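Local coordinates for 2-dehydropantoate 2-reductase (Geobacter metallireducens, PDB 3HN2), which probably catalyses the NADPH-dependent reduction of ketopantoate to pantoate, a step on the way to pantothenate, at residues M70-V75 / E160-M165; G144-G149 / A164-A169; A273-P278 / T297-A302; T277-G282 / I287-V292. All blocks are in the same frame, centred on the assembly; numbering follows the deposited sequence.

Interaction 1 (M70-V75 / E160-M165); sequences MDLVLV and EELAAM
Leu72 and Leu162 meet methyl to methyl, with 3.8 Å between Leu72 CD2 and Leu162 CD2, and this one approach carries most of a slender contact. Met165 joins it from the next turn of the helix: its sulfur lies 4.4 Å from the same Leu72 CD2, a looser van der Waals neighbour. One branch of one leucine on the strand thus serves two side chains of the helix, and the contact between the two segments is wholly apolar.

The torsions explain why these ends find each other across backbones whose CA atoms, in Leu72 and Leu162, are still 9.6 Å apart. In Leu72 the CG stands opposite the backbone N (chi1 173°), which carries the fork toward the helix. Leu162 takes the other common choice for a leucine, CG beside its own N and opposite the carbonyl carbon, and its fork slants across that of Leu72. In Met165 the first two torsions are both extended (chi1 -176°), running the chain out and bringing SD up to Leu72; the turn at chi3 then swings CE to the same side, also 4.4 Å from Leu72 CD2.

Around the pair, Leu72 also rests on Ile5 and Leu100 of the strands flanking its own, while its backbone is hydrogen-bonded to Arg4 and Ala6. The arrangement, a helix laid over a central parallel strand and touching it through leucine and methionine ends, is typical of the layered alpha/beta build of a Rossmann-type NADP-binding domain.

Interaction 2 (G144-G149 / A164-A169); sequences GRIILG and AMFRQA
The beta-alpha-beta unit made of strand 142-150, helix 157-168 and strand 173-175 has Phe166 packed beneath its helix, against Ile146 and Leu148 of the first strand. Being two positions apart, these strand residues project from the same face of the sheet and meet the ring together.

Ile146 comes over one face of the ring. Its CD1 methyl stands 4.1 Å from the Phe166 ring centroid and 19° off the normal, a CH-pi contact displaced toward the rim, so that Phe166 CE1 is the nearest ring atom to Ile146 CD1 at 3.9 Å. The isoleucine reaches this far because its longer branch is fully extended (chi2 177°), presenting only the terminal methyl. Leu148 approaches on a slant, CD1 being 4.1 Å from Phe166 CD2 near the root of the ring. The two methyls therefore touch different sides of the six-membered outline, CE1 and CD2, and together they probably limit how the ring can tilt. An alanine in place of Phe166 would remove the ring and is likely to open a gap under the helix, leaving the methyls of Ile146 and Leu148 without the surface they now rest on.

Neighbouring elements close in on the same group. Cys173 of the partner strand touches both Phe166 and Leu148, and its carbonyl oxygen accepts a hydrogen bond from Arg167 NH2, while Tyr17 of helix 14-23 lies against Ile146. At the start of the strand segment, Gly144 and Arg145 form a G1 beta bulge opposite Phe127 of strand 121-129, and Arg145 packs on Glu247 of the second subunit.

Interaction 3 (A273-P278 / T297-A302); sequences AIFRTP and TLLEQA
Two helices of the C-terminal helical domain, 271-284 and 290-302, are tied at their diverging ends by a salt bridge between Arg276 and Glu300. Arg276 NH2 gives its hydrogen to Glu300 OE2 at 2.6 Å, fairly straight at 159°, and nearly along the carboxylate C-O axis. Arg276 NE reaches the same oxygen at 3.2 Å, but weakly. OE2 alone is thus gripped by the edge of the guanidinium, although the two flat groups are nearly coplanar, 16° apart. Both chains bend at their second torsion to meet crosswise.

In this helical hairpin the segments run at 133° to each other, their axes no closer than 11.3 Å, so long side chains must span the opening. Arg276 NH2 also makes a weak bond to Thr297 OG1 at 2.9 Å, an oxygen whose stronger partner is Glu293 O, one turn back. A leucine in place of Arg276 would probably leave the Glu300 carboxylate without its mate and free to turn. On the inner side Leu299 CD2 touches Phe275 CZ at 4.0 Å, and Met259 of helix 258-264 packs on both residues.

Interaction 4 (T277-G282 / I287-V292); sequences TPLAYG and IAMPRV
Leu279, Gly282 and Met289 form the heart of a helical hairpin, in which helix 271-284 turns back through a short connection into helix 290-302 of the C-terminal helical domain. Leu279 contributes the largest share. Its CG lies beside the backbone N (chi1 -83°), a choice that swings the fork across to the returning chain although its CB does not point there. The two methyls then divide the work. Leu279 CD2 settles on Met289 CB at 3.7 Å, whereas CD1 reaches the backbone of Val292, 3.8 Å from its carbonyl oxygen O. Between them, Leu279 CG lies 3.8 Å from Val292 CG1, the two side chains sliding past each other in opposite senses.

Met289 occupies the N-cap position of the second helix and turns its side chain back toward the first. CG beside the backbone N (chi1 -80°) and an extended second torsion bring the sulfur up to Gly282; the bend at chi3 then turns CE. Room for that sulfur depends on the glycine: a CB here would sit about 3.0 Å from Met289 SD, a tight distance. The absence of a side chain is consistent with the close approach of the chains, Gly282 and Ile287 having the nearest CA atoms, 5.1 Å apart.

Glu223 of helix 211-229 meets the start of the helix, accepting a hydrogen bond from Val292 N through one carboxylate oxygen and forming a salt bridge with Arg291 NH1 through the other. Across the turn itself, Ile287 N donates a weak bond to Gly282 O at 2.8 Å, bent to 127°, and Ile287 CD1 lies 3.7 Å from that same oxygen.

Overall arrangement
The four contacts form two pairs on opposite sides of the chain's centre. Interactions 1 and 2 share helix 157-168 and a single sheet: their centres are 9 Å apart, and Leu148 reaches back to Leu162 while Leu74 touches Phe166, which makes one continuous apolar layer. Interactions 3 and 4 use the same two helices in the C-terminal domain, joined where Phe275 meets Val292. Chemistry follows position. The sheet contacts and the hairpin's closed end (interaction 4) are buried and mainly hydrocarbon, interaction 4 adding a backbone bond at the turn; interaction 3, only partly buried, adds a salt bridge at its rim to a buried aromatic-aliphatic contact. Contact centres of one pair lie about 30 to 32 Å from those of the other.

Interaction 1 (M70-V75 / E160-M165)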
loop_
_atom_site.group_PDB
_atom_site.type_symbol
_atom_site.label_atom_id
_atom_site.label_comp_id
_atom_site.label_asym_id
_atom_site.label_seq_id
_atom_site.Cartn_x
_atom_site.Cartn_y
_atom_site.Cartn_z
ATOM N N MET A 70 10.494 -3.226 36.180
ATOM C CA MET A 70 9.319 -3.416 35.329
ATOM C C MET A 70 9.200 -4.880 34.889
ATOM O O MET A 70 10.093 -5.686 35.151
ATOM C CB MET A 70 9.416 -2.508 34.095
ATOM C CG MET A 70 9.420 -1.008 34.381
ATOM S SD MET A 70 7.780 -0.247 34.362
ATOM C CE MET A 70 7.353 -0.273 36.104
ATOM N N ASP A 71 8.094 -5.224 34.232
ATOM C CA ASP A 71 7.939 -6.548 33.623
ATOM C C ASP A 71 8.426 -6.531 32.178
ATOM O O ASP A 71 9.072 -7.472 31.712
ATOM C CB ASP A 71 6.476 -7.005 33.665
ATOM C CG ASP A 71 6.020 -7.395 35.060
ATOM O OD1 ASP A 71 6.804 -8.030 35.804
ATOM O OD2 ASP A 71 4.863 -7.075 35.407
ATOM N N LEU A 72 8.103 -5.447 31.481
ATOM C CA LEU A 72 8.448 -5.272 30.082
ATOM C C LEU A 72 8.910 -3.845 29.833
ATOM O O LEU A 72 8.280 -2.894 30.300
ATOM C CB LEU A 72 7.235 -5.587 29.199
ATOM C CG LEU A 72 7.319 -5.316 27.693
ATOM C CD1 LEU A 72 8.285 -6.272 27.012
ATOM C CD2 LEU A 72 5.948 -5.418 27.065
ATOM N N VAL A 73 10.017 -3.691 29.109
ATOM C CA VAL A 73 10.386 -2.371 28.609
ATOM C C VAL A 73 10.404 -2.325 27.078
ATOM O O VAL A 73 11.189 -3.016 26.427
ATOM C CB VAL A 73 11.681 -1.792 29.279
ATOM C CG1 VAL A 73 12.726 -2.860 29.503
ATOM C CG2 VAL A 73 12.250 -0.618 28.475
ATOM N N LEU A 74 9.485 -1.539 26.522
ATOM C CA LEU A 74 9.452 -1.237 25.090
ATOM C C LEU A 74 10.470 -0.169 24.771
ATOM O O LEU A 74 10.312 0.979 25.184
ATOM C CB LEU A 74 8.085 -0.699 24.690
ATOM C CG LEU A 74 7.174 -1.486 23.763
ATOM C CD1 LEU A 74 6.440 -2.553 24.545
ATOM C CD2 LEU A 74 6.193 -0.516 23.130
ATOM N N VAL A 75 11.516 -0.546 24.045
ATOM C CA VAL A 75 12.490 0.415 23.556
ATOM C C VAL A 75 12.038 0.942 22.178
ATOM O O VAL A 75 11.898 0.177 21.219
ATOM C CB VAL A 75 13.902 -0.194 23.487
ATOM C CG1 VAL A 75 14.927 0.870 23.156
ATOM C CG2 VAL A 75 14.264 -0.860 24.817
ATOM N N GLU A 160 3.865 -15.514 22.557
ATOM C CA GLU A 160 2.425 -15.501 22.306
ATOM C C GLU A 160 1.659 -14.651 23.312
ATOM O O GLU A 160 0.646 -14.059 22.953
ATOM C CB GLU A 160 1.844 -16.919 22.239
ATOM C CG GLU A 160 2.300 -17.745 21.026
ATOM C CD GLU A 160 1.790 -17.212 19.681
ATOM O OE1 GLU A 160 0.710 -16.580 19.636
ATOM O OE2 GLU A 160 2.474 -17.439 18.659
ATOM N N GLU A 161 2.138 -14.592 24.558
ATOM C CA GLU A 161 1.556 -13.715 25.587
ATOM C C GLU A 161 1.715 -12.242 25.231
ATOM O O GLU A 161 0.814 -11.446 25.487
ATOM C CB GLU A 161 2.164 -13.974 26.972
ATOM C CG GLU A 161 1.527 -15.128 27.750
ATOM C CD GLU A 161 2.331 -15.547 28.987
ATOM O OE1 GLU A 161 3.480 -15.079 29.168
ATOM O OE2 GLU A 161 1.808 -16.356 29.785
ATOM N N LEU A 162 2.863 -11.886 24.655
ATOM C CA LEU A 162 3.098 -10.528 24.162
ATOM C C LEU A 162 2.263 -10.221 22.914
ATOM O O LEU A 162 1.703 -9.129 22.793
ATOM C CB LEU A 162 4.587 -10.301 23.877
ATOM C CG LEU A 162 5.530 -10.117 25.069
ATOM C CD1 LEU A 162 6.973 -10.019 24.594
ATOM C CD2 LEU A 162 5.156 -8.890 25.888
ATOM N N ALA A 163 2.186 -11.192 22.004
ATOM C CA ALA A 163 1.360 -11.106 20.799
ATOM C C ALA A 163 -0.111 -10.905 21.139
ATOM O O ALA A 163 -0.783 -10.070 20.524
ATOM C CB ALA A 163 1.533 -12.350 19.945
ATOM N N ALA A 164 -0.591 -11.670 22.124
ATOM C CA ALA A 164 -1.960 -11.554 22.628
ATOM C C ALA A 164 -2.200 -10.175 23.228
ATOM O O ALA A 164 -3.222 -9.542 22.949
ATOM C CB ALA A 164 -2.247 -12.640 23.656
ATOM N N MET A 165 -1.237 -9.717 24.029
ATOM C CA MET A 165 -1.277 -8.407 24.678
ATOM C C MET A 165 -1.426 -7.254 23.673
ATOM O O MET A 165 -2.210 -6.333 23.903
ATOM C CB MET A 165 -0.027 -8.210 25.547
ATOM C CG MET A 165 -0.006 -6.921 26.344
ATOM S SD MET A 165 1.672 -6.355 26.636
ATOM C CE MET A 165 2.058 -7.239 28.153
#

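Interaction 2 (G144-G149 / A164-A169)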
loop_
_atom_site.group_PDB
_atom_site.type_symbol
_atom_site.label_atom_id
_atom_site.label_comp_id
_atom_site.label_asym_id
_atom_site.label_seq_id
_atom_site.Cartn_x
_atom_site.Cartn_y
_atom_site.Cartn_z
ATOM N N GLY A 144 0.625 -0.197 11.319
ATOM C CA GLY A 144 0.898 -0.299 12.747
ATOM C C GLY A 144 1.174 -1.719 13.189
ATOM O O GLY A 144 1.417 -1.966 14.371
ATOM N N ARG A 145 1.137 -2.650 12.238
ATOM C CA ARG A 145 1.333 -4.072 12.520
ATOM C C ARG A 145 2.753 -4.400 12.991
ATOM O O ARG A 145 3.702 -3.686 12.666
ATOM C CB ARG A 145 0.927 -4.928 11.315
ATOM C CG ARG A 145 1.793 -4.773 10.088
ATOM C CD ARG A 145 1.429 -5.814 9.041
ATOM N NE ARG A 145 2.455 -5.917 8.007
ATOM C CZ ARG A 145 3.513 -6.724 8.072
ATOM N NH1 ARG A 145 3.698 -7.512 9.122
ATOM N NH2 ARG A 145 4.390 -6.743 7.079
ATOM N N ILE A 146 2.882 -5.457 13.793
ATOM C CA ILE A 146 4.161 -5.836 14.400
ATOM C C ILE A 146 4.403 -7.341 14.232
ATOM O O ILE A 146 3.482 -8.141 14.405
ATOM C CB ILE A 146 4.206 -5.474 15.926
ATOM C CG1 ILE A 146 3.932 -3.988 16.173
ATOM C CG2 ILE A 146 5.560 -5.851 16.563
ATOM C CD1 ILE A 146 3.898 -3.605 17.651
ATOM N N ILE A 147 5.633 -7.725 13.894
ATOM C CA ILE A 147 6.035 -9.132 13.919
ATOM C C ILE A 147 7.011 -9.358 15.091
ATOM O O ILE A 147 8.070 -8.728 15.156
ATOM C CB ILE A 147 6.674 -9.589 12.582
ATOM C CG1 ILE A 147 5.870 -9.086 11.374
ATOM C CG2 ILE A 147 6.802 -11.116 12.535
ATOM C CD1 ILE A 147 6.572 -9.306 10.043
ATOM N N LEU A 148 6.644 -10.260 16.004
ATOM C CA LEU A 148 7.412 -10.504 17.243
ATOM C C LEU A 148 8.291 -11.752 17.186
ATOM O O LEU A 148 7.803 -12.858 16.953
ATOM C CB LEU A 148 6.472 -10.612 18.451
ATOM C CG LEU A 148 5.750 -9.353 18.938
ATOM C CD1 LEU A 148 4.918 -9.629 20.153
ATOM C CD2 LEU A 148 6.717 -8.206 19.194
ATOM N N GLY A 149 9.587 -11.564 17.400
ATOM C CA GLY A 149 10.519 -12.685 17.495
ATOM C C GLY A 149 11.362 -12.641 18.765
ATOM O O GLY A 149 11.634 -11.574 19.313
ATOM N N ALA A 164 -0.591 -11.670 22.124
ATOM C CA ALA A 164 -1.960 -11.554 22.628
ATOM C C ALA A 164 -2.200 -10.175 23.228
ATOM O O ALA A 164 -3.222 -9.542 22.949
ATOM C CB ALA A 164 -2.247 -12.640 23.656
ATOM N N MET A 165 -1.237 -9.717 24.029
ATOM C CA MET A 165 -1.277 -8.407 24.678
ATOM C C MET A 165 -1.426 -7.254 23.673
ATOM O O MET A 165 -2.210 -6.333 23.903
ATOM C CB MET A 165 -0.027 -8.210 25.547
ATOM C CG MET A 165 -0.006 -6.921 26.344
ATOM S SD MET A 165 1.672 -6.355 26.636
ATOM C CE MET A 165 2.058 -7.239 28.153
ATOM N N PHE A 166 -0.680 -7.318 22.570
ATOM C CA PHE A 166 -0.813 -6.321 21.496
ATOM C C PHE A 166 -2.139 -6.404 20.748
ATOM O O PHE A 166 -2.753 -5.378 20.484
ATOM C CB PHE A 166 0.342 -6.400 20.501
ATOM C CG PHE A 166 1.579 -5.679 20.946
ATOM C CD1 PHE A 166 1.616 -4.290 20.976
ATOM C CD2 PHE A 166 2.712 -6.389 21.319
ATOM C CE1 PHE A 166 2.760 -3.616 21.381
ATOM C CE2 PHE A 166 3.861 -5.727 21.723
ATOM C CZ PHE A 166 3.887 -4.336 21.752
ATOM N N ARG A 167 -2.567 -7.624 20.414
ATOM C CA ARG A 167 -3.835 -7.860 19.703
ATOM C C ARG A 167 -5.057 -7.413 20.502
ATOM O O ARG A 167 -6.029 -6.922 19.925
ATOM C CB ARG A 167 -3.975 -9.326 19.287
ATOM C CG ARG A 167 -3.108 -9.729 18.091
ATOM C CD ARG A 167 -3.457 -11.125 17.568
ATOM N NE ARG A 167 -3.177 -12.178 18.548
ATOM C CZ ARG A 167 -2.129 -13.002 18.512
ATOM N NH1 ARG A 167 -1.976 -13.920 19.460
ATOM N NH2 ARG A 167 -1.233 -12.919 17.537
ATOM N N GLN A 168 -4.989 -7.577 21.826
ATOM C CA GLN A 168 -5.990 -7.050 22.760
ATOM C C GLN A 168 -6.089 -5.527 22.709
ATOM O O GLN A 168 -7.160 -4.958 22.935
ATOM C CB GLN A 168 -5.652 -7.475 24.189
ATOM C CG GLN A 168 -6.110 -8.877 24.561
ATOM C CD GLN A 168 -7.583 -8.937 24.914
ATOM O OE1 GLN A 168 -8.071 -8.151 25.727
ATOM N NE2 GLN A 168 -8.299 -9.877 24.305
ATOM N N ALA A 169 -4.964 -4.882 22.410
ATOM C CA ALA A 169 -4.871 -3.429 22.353
ATOM C C ALA A 169 -5.228 -2.886 20.972
ATOM O O ALA A 169 -5.226 -1.678 20.765
ATOM C CB ALA A 169 -3.475 -2.977 22.763
#

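Interaction 3 (A273-P278 / T297-A302)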
loop_
_atom_site.group_PDB
_atom_site.type_symbol
_atom_site.label_atom_id
_atom_site.label_comp_id
_atom_site.label_asym_id
_atom_site.label_seq_id
_atom_site.Cartn_x
_atom_site.Cartn_y
_atom_site.Cartn_z
ATOM N N ALA A 273 22.548 2.152 11.955
ATOM C CA ALA A 273 21.744 0.929 12.081
ATOM C C ALA A 273 21.091 0.443 10.778
ATOM O O ALA A 273 21.081 -0.758 10.504
ATOM C CB ALA A 273 20.695 1.106 13.159
ATOM N N ILE A 274 20.551 1.362 9.983
ATOM C CA ILE A 274 19.895 0.989 8.726
ATOM C C ILE A 274 20.895 0.576 7.625
ATOM O O ILE A 274 20.652 -0.390 6.892
ATOM C CB ILE A 274 18.911 2.101 8.235
ATOM C CG1 ILE A 274 17.802 2.331 9.271
ATOM C CG2 ILE A 274 18.277 1.738 6.895
ATOM C CD1 ILE A 274 17.086 3.667 9.123
ATOM N N PHE A 275 22.026 1.278 7.537
ATOM C CA PHE A 275 22.955 1.102 6.415
ATOM C C PHE A 275 24.307 0.496 6.780
ATOM O O PHE A 275 24.714 -0.501 6.186
ATOM C CB PHE A 275 23.201 2.432 5.706
ATOM C CG PHE A 275 22.015 2.966 4.971
ATOM C CD1 PHE A 275 21.837 2.682 3.622
ATOM C CD2 PHE A 275 21.097 3.791 5.608
ATOM C CE1 PHE A 275 20.752 3.201 2.922
ATOM C CE2 PHE A 275 20.000 4.308 4.917
ATOM C CZ PHE A 275 19.830 4.008 3.575
ATOM N N ARG A 276 25.013 1.105 7.730
ATOM C CA ARG A 276 26.407 0.719 7.990
ATOM C C ARG A 276 26.551 -0.638 8.680
ATOM O O ARG A 276 27.489 -1.381 8.386
ATOM C CB ARG A 276 27.180 1.821 8.726
ATOM C CG ARG A 276 27.507 3.041 7.861
ATOM C CD ARG A 276 28.509 2.693 6.760
ATOM N NE ARG A 276 28.761 3.801 5.840
ATOM C CZ ARG A 276 29.356 3.669 4.656
ATOM N NH1 ARG A 276 29.763 2.470 4.258
ATOM N NH2 ARG A 276 29.545 4.731 3.869
ATOM N N THR A 277 25.602 -0.955 9.561
ATOM C CA THR A 277 25.528 -2.269 10.226
ATOM C C THR A 277 25.215 -3.431 9.254
ATOM O O THR A 277 25.930 -4.438 9.281
ATOM C CB THR A 277 24.558 -2.265 11.459
ATOM O OG1 THR A 277 24.895 -1.187 12.343
ATOM C CG2 THR A 277 24.629 -3.566 12.220
ATOM N N PRO A 278 24.147 -3.322 8.417
ATOM C CA PRO A 278 23.975 -4.351 7.387
ATOM C C PRO A 278 25.139 -4.490 6.419
ATOM O O PRO A 278 25.515 -5.620 6.100
ATOM C CB PRO A 278 22.716 -3.890 6.649
ATOM C CG PRO A 278 21.952 -3.205 7.689
ATOM C CD PRO A 278 23.000 -2.399 8.396
ATOM N N THR A 297 27.065 6.360 2.006
ATOM C CA THR A 297 28.071 7.413 1.922
ATOM C C THR A 297 27.501 8.758 1.448
ATOM O O THR A 297 27.721 9.782 2.104
ATOM C CB THR A 297 29.229 7.019 0.994
ATOM O OG1 THR A 297 29.501 5.621 1.118
ATOM C CG2 THR A 297 30.466 7.795 1.349
ATOM N N LEU A 298 26.774 8.755 0.324
ATOM C CA LEU A 298 26.129 9.976 -0.180
ATOM C C LEU A 298 25.187 10.538 0.869
ATOM O O LEU A 298 24.900 11.742 0.891
ATOM C CB LEU A 298 25.302 9.700 -1.446
ATOM C CG LEU A 298 26.023 9.487 -2.768
ATOM C CD1 LEU A 298 25.062 8.854 -3.752
ATOM C CD2 LEU A 298 26.581 10.796 -3.310
ATOM N N LEU A 299 24.698 9.660 1.739
ATOM C CA LEU A 299 23.714 10.102 2.699
ATOM C C LEU A 299 24.377 10.765 3.904
ATOM O O LEU A 299 23.820 11.697 4.477
ATOM C CB LEU A 299 22.782 8.957 3.048
ATOM C CG LEU A 299 21.330 9.192 3.465
ATOM C CD1 LEU A 299 20.627 10.354 2.764
ATOM C CD2 LEU A 299 20.634 7.896 3.181
ATOM N N GLU A 300 25.584 10.322 4.259
ATOM C CA GLU A 300 26.354 11.025 5.284
ATOM C C GLU A 300 27.096 12.263 4.729
ATOM O O GLU A 300 27.439 13.171 5.492
ATOM C CB GLU A 300 27.252 10.074 6.104
ATOM C CG GLU A 300 28.224 9.200 5.314
ATOM C CD GLU A 300 28.252 7.736 5.773
ATOM O OE1 GLU A 300 27.515 7.369 6.716
ATOM O OE2 GLU A 300 29.005 6.940 5.170
ATOM N N GLN A 301 27.308 12.309 3.411
ATOM C CA GLN A 301 27.831 13.517 2.740
ATOM C C GLN A 301 26.853 14.680 2.776
ATOM O O GLN A 301 27.254 15.825 2.964
ATOM C CB GLN A 301 28.184 13.248 1.276
ATOM C CG GLN A 301 29.668 13.068 0.988
ATOM C CD GLN A 301 30.536 14.237 1.447
ATOM O OE1 GLN A 301 30.276 15.390 1.114
ATOM N NE2 GLN A 301 31.583 13.931 2.205
ATOM N N ALA A 302 25.572 14.382 2.574
ATOM C CA ALA A 302 24.540 15.409 2.519
ATOM C C ALA A 302 24.191 15.943 3.905
ATOM O O ALA A 302 23.746 17.084 4.035
ATOM C CB ALA A 302 23.292 14.879 1.819
#

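Interaction 4 (T277-G282 / I287-V292)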
loop_
_atom_site.group_PDB
_atom_site.type_symbol
_atom_site.label_atom_id
_atom_site.label_comp_id
_atom_site.label_asym_id
_atom_site.label_seq_id
_atom_site.Cartn_x
_atom_site.Cartn_y
_atom_site.Cartn_z
ATOM N N THR A 277 25.602 -0.955 9.561
ATOM C CA THR A 277 25.528 -2.269 10.226
ATOM C C THR A 277 25.215 -3.431 9.254
ATOM O O THR A 277 25.930 -4.438 9.281
ATOM C CB THR A 277 24.558 -2.265 11.459
ATOM O OG1 THR A 277 24.895 -1.187 12.343
ATOM C CG2 THR A 277 24.629 -3.566 12.220
ATOM N N PRO A 278 24.147 -3.322 8.417
ATOM C CA PRO A 278 23.975 -4.351 7.387
ATOM C C PRO A 278 25.139 -4.490 6.419
ATOM O O PRO A 278 25.515 -5.620 6.100
ATOM C CB PRO A 278 22.716 -3.890 6.649
ATOM C CG PRO A 278 21.952 -3.205 7.689
ATOM C CD PRO A 278 23.000 -2.399 8.396
ATOM N N LEU A 279 25.706 -3.367 5.972
ATOM C CA LEU A 279 26.884 -3.383 5.095
ATOM C C LEU A 279 28.044 -4.096 5.783
ATOM O O LEU A 279 28.732 -4.896 5.147
ATOM C CB LEU A 279 27.292 -1.970 4.657
ATOM C CG LEU A 279 26.555 -1.340 3.475
ATOM C CD1 LEU A 279 26.749 0.174 3.433
ATOM C CD2 LEU A 279 26.988 -1.967 2.165
ATOM N N ALA A 280 28.237 -3.809 7.074
ATOM C CA ALA A 280 29.170 -4.565 7.928
ATOM C C ALA A 280 28.877 -6.058 7.909
ATOM O O ALA A 280 29.780 -6.855 7.652
ATOM C CB ALA A 280 29.158 -4.039 9.374
ATOM N N TYR A 281 27.615 -6.423 8.147
ATOM C CA TYR A 281 27.184 -7.828 8.168
ATOM C C TYR A 281 27.399 -8.567 6.850
ATOM O O TYR A 281 27.715 -9.756 6.849
ATOM C CB TYR A 281 25.724 -7.954 8.616
ATOM C CG TYR A 281 25.547 -8.133 10.111
ATOM C CD1 TYR A 281 25.873 -9.339 10.736
ATOM C CD2 TYR A 281 25.052 -7.099 10.901
ATOM C CE1 TYR A 281 25.713 -9.503 12.109
ATOM C CE2 TYR A 281 24.884 -7.254 12.273
ATOM C CZ TYR A 281 25.217 -8.455 12.869
ATOM O OH TYR A 281 25.047 -8.604 14.226
ATOM N N GLY A 282 27.239 -7.857 5.736
ATOM C CA GLY A 282 27.483 -8.425 4.415
ATOM C C GLY A 282 28.959 -8.563 4.088
ATOM O O GLY A 282 29.364 -9.530 3.438
ATOM N N ILE A 287 30.185 -9.942 0.799
ATOM C CA ILE A 287 29.160 -9.723 -0.231
ATOM C C ILE A 287 29.326 -8.338 -0.854
ATOM O O ILE A 287 29.429 -7.334 -0.150
ATOM C CB ILE A 287 27.704 -9.953 0.317
ATOM C CG1 ILE A 287 27.330 -11.438 0.275
ATOM C CG2 ILE A 287 26.660 -9.206 -0.503
ATOM C CD1 ILE A 287 27.798 -12.243 1.457
ATOM N N ALA A 288 29.379 -8.308 -2.181
ATOM C CA ALA A 288 29.455 -7.066 -2.939
ATOM C C ALA A 288 28.137 -6.311 -2.832
ATOM O O ALA A 288 27.103 -6.780 -3.307
ATOM C CB ALA A 288 29.791 -7.358 -4.389
ATOM N N MET A 289 28.182 -5.158 -2.171
ATOM C CA MET A 289 27.027 -4.265 -2.068
ATOM C C MET A 289 27.392 -2.820 -2.444
ATOM O O MET A 289 27.438 -1.946 -1.573
ATOM C CB MET A 289 26.426 -4.325 -0.660
ATOM C CG MET A 289 25.522 -5.523 -0.418
ATOM S SD MET A 289 25.248 -5.901 1.322
ATOM C CE MET A 289 23.720 -5.046 1.693
ATOM N N PRO A 290 27.647 -2.560 -3.745
ATOM C CA PRO A 290 28.119 -1.233 -4.165
ATOM C C PRO A 290 27.080 -0.129 -4.021
ATOM O O PRO A 290 27.432 1.014 -3.717
ATOM C CB PRO A 290 28.467 -1.428 -5.648
ATOM C CG PRO A 290 28.498 -2.908 -5.865
ATOM C CD PRO A 290 27.523 -3.473 -4.895
ATOM N N ARG A 291 25.812 -0.470 -4.228
ATOM C CA ARG A 291 24.746 0.530 -4.229
ATOM C C ARG A 291 24.400 0.982 -2.818
ATOM O O ARG A 291 24.301 2.198 -2.548
ATOM C CB ARG A 291 23.511 0.028 -4.991
ATOM C CG ARG A 291 23.708 0.010 -6.506
ATOM C CD ARG A 291 22.476 -0.514 -7.263
ATOM N NE ARG A 291 22.858 -1.131 -8.535
ATOM C CZ ARG A 291 23.252 -2.398 -8.683
ATOM N NH1 ARG A 291 23.324 -3.218 -7.640
ATOM N NH2 ARG A 291 23.585 -2.851 -9.880
ATOM N N VAL A 292 24.262 0.011 -1.907
ATOM C CA VAL A 292 24.035 0.320 -0.485
ATOM C C VAL A 292 25.181 1.196 0.012
ATOM O O VAL A 292 24.952 2.179 0.729
ATOM C CB VAL A 292 23.793 -0.944 0.393
ATOM C CG1 VAL A 292 23.268 -0.547 1.765
ATOM C CG2 VAL A 292 22.784 -1.910 -0.276
#